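Side-chain contact in lantibiotic dehydratase (Microbispora corallina, PDB 5EHK), which probably takes part in tRNA-dependent dehydration of a precursor peptide during biosynthesis of the lantibiotic NAI-107: residues P437-K442 with T448-Q453. Sequence-based numbering, arbitrary orientation.
Sequences PPAGYK and TPAGPQ
Ala439 points its methyl group toward the backbone of residues 448-450, and most of the contact rests on this one carbon. Ala439 CB lies 3.5 Å from Thr448 O and 3.7 Å from Pro449 O, so two successive carbonyl oxygens border it. It also lies 3.7 Å from Ala450 CA, while the methyls of Ala439 and Ala450 meet more loosely, CB to CB at 4.3 Å. Thr448 adds its side chain from the Pro437 end. With OG1 beside its own backbone N (chi1 -61°) the hydroxyl turns toward Pro437 O, but at 3.8 Å from OG1 to that oxygen the two are only neighbours. The link is made instead by Ser446, whose OG hydrogen-bonds both Pro437 O and Thr448 N. No hydrogen bond joins the two segments directly.

What presents the methyl is a tight turn. Tyr441 N bonds back to Pro438 O at 3.1 Å, and Gly440 takes the positive phi (102°) of its third position, leaving Ala439 at the second. Within the same turn Pro438 lays its CD over the centre of the Tyr441 ring, 3.4 Å above the plane, so that the proline covers one face of the ring in a CH-pi-like contact. Tyr441 is fixed further by a hydrogen bond between its hydroxyl and Glu654 and a cation-pi contact with Arg650, both of helix 647-656. Ala439 is thus the second residue of a type II beta turn, against which a later part of the same irregular loop, between strand 423-424 and helix 460-471, folds back at the protein surface.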
loop_
_atom_site.group_PDB
_atom_site.type_symbol
_atom_site.label_atom_id
_atom_site.label_comp_id
_atom_site.label_asym_id
_atom_site.label_seq_id
_atom_site.Cartn_x
_atom_site.Cartn_y
_atom_site.Cartn_z
ATOM N N PRO A 437 18.472 7.093 2.769
ATOM C CA PRO A 437 18.369 6.635 1.384
ATOM C C PRO A 437 16.919 6.363 1.013
ATOM O O PRO A 437 16.118 6.062 1.888
ATOM C CB PRO A 437 19.159 5.338 1.408
ATOM C CG PRO A 437 19.004 4.852 2.776
ATOM C CD PRO A 437 19.009 6.050 3.651
ATOM N N PRO A 438 16.576 6.485 -0.271
ATOM C CA PRO A 438 15.192 6.268 -0.697
ATOM C C PRO A 438 14.838 4.788 -0.598
ATOM O O PRO A 438 15.743 3.938 -0.632
ATOM C CB PRO A 438 15.207 6.701 -2.171
ATOM C CG PRO A 438 16.442 7.467 -2.341
ATOM C CD PRO A 438 17.430 6.864 -1.400
ATOM N N ALA A 439 13.545 4.495 -0.503
ATOM C CA ALA A 439 13.084 3.126 -0.400
ATOM C C ALA A 439 13.766 2.261 -1.449
ATOM O O ALA A 439 13.846 2.618 -2.634
ATOM C CB ALA A 439 11.585 3.073 -0.549
ATOM N N GLY A 440 14.333 1.158 -0.997
ATOM C CA GLY A 440 14.834 0.169 -1.917
ATOM C C GLY A 440 16.325 0.210 -2.098
ATOM O O GLY A 440 16.893 -0.722 -2.640
ATOM N N TYR A 441 16.976 1.281 -1.669
ATOM C CA TYR A 441 18.416 1.348 -1.853
ATOM C C TYR A 441 19.100 0.258 -1.024
ATOM O O TYR A 441 18.765 0.044 0.136
ATOM C CB TYR A 441 18.956 2.739 -1.519
ATOM C CG TYR A 441 18.866 3.764 -2.655
ATOM C CD1 TYR A 441 19.953 4.563 -2.973
ATOM C CD2 TYR A 441 17.688 3.946 -3.388
ATOM C CE1 TYR A 441 19.889 5.499 -3.983
ATOM C CE2 TYR A 441 17.618 4.890 -4.402
ATOM C CZ TYR A 441 18.736 5.657 -4.689
ATOM O OH TYR A 441 18.711 6.606 -5.667
ATOM N N LYS A 442 20.030 -0.462 -1.636
ATOM C CA LYS A 442 20.574 -1.663 -1.040
ATOM C C LYS A 442 21.842 -1.419 -0.198
ATOM O O LYS A 442 22.193 -2.255 0.648
ATOM C CB LYS A 442 20.809 -2.737 -2.130
ATOM C CG LYS A 442 19.497 -3.257 -2.826
ATOM C CD LYS A 442 19.745 -4.191 -4.051
ATOM C CE LYS A 442 19.412 -5.676 -3.822
ATOM N NZ LYS A 442 17.949 -6.021 -3.954
ATOM N N THR A 448 13.325 3.079 4.890
ATOM C CA THR A 448 12.079 3.709 4.465
ATOM C C THR A 448 11.196 2.728 3.710
ATOM O O THR A 448 11.640 2.071 2.766
ATOM C CB THR A 448 12.335 4.905 3.528
ATOM O OG1 THR A 448 13.104 5.892 4.198
ATOM C CG2 THR A 448 11.028 5.528 3.087
ATOM N N PRO A 449 9.923 2.635 4.107
ATOM C CA PRO A 449 9.049 1.683 3.409
ATOM C C PRO A 449 8.780 2.078 1.949
ATOM O O PRO A 449 8.648 3.257 1.642
ATOM C CB PRO A 449 7.746 1.745 4.227
ATOM C CG PRO A 449 7.752 3.113 4.861
ATOM C CD PRO A 449 9.214 3.395 5.155
ATOM N N ALA A 450 8.698 1.098 1.058
ATOM C CA ALA A 450 8.296 1.382 -0.313
ATOM C C ALA A 450 6.847 1.755 -0.275
ATOM O O ALA A 450 6.122 1.312 0.605
ATOM C CB ALA A 450 8.498 0.173 -1.188
ATOM N N GLY A 451 6.419 2.584 -1.208
ATOM C CA GLY A 451 5.014 2.946 -1.316
ATOM C C GLY A 451 4.133 1.831 -1.866
ATOM O O GLY A 451 4.532 0.668 -1.906
ATOM N N PRO A 452 2.901 2.173 -2.259
ATOM C CA PRO A 452 2.070 1.177 -2.950
ATOM C C PRO A 452 2.797 0.586 -4.166
ATOM O O PRO A 452 3.408 1.315 -4.958
ATOM C CB PRO A 452 0.849 1.995 -3.404
ATOM C CG PRO A 452 0.775 3.148 -2.439
ATOM C CD PRO A 452 2.208 3.468 -2.091
ATOM N N GLN A 453 2.735 -0.732 -4.303
ATOM C CA GLN A 453 3.332 -1.422 -5.448
ATOM C C GLN A 453 2.607 -0.977 -6.730
ATOM O O GLN A 453 1.500 -0.439 -6.667
ATOM C CB GLN A 453 3.218 -2.942 -5.260
ATOM C CG GLN A 453 3.889 -3.793 -6.341
ATOM C CD GLN A 453 5.410 -3.697 -6.337
ATOM O OE1 GLN A 453 5.994 -2.805 -6.960
ATOM N NE2 GLN A 453 6.060 -4.657 -5.683
#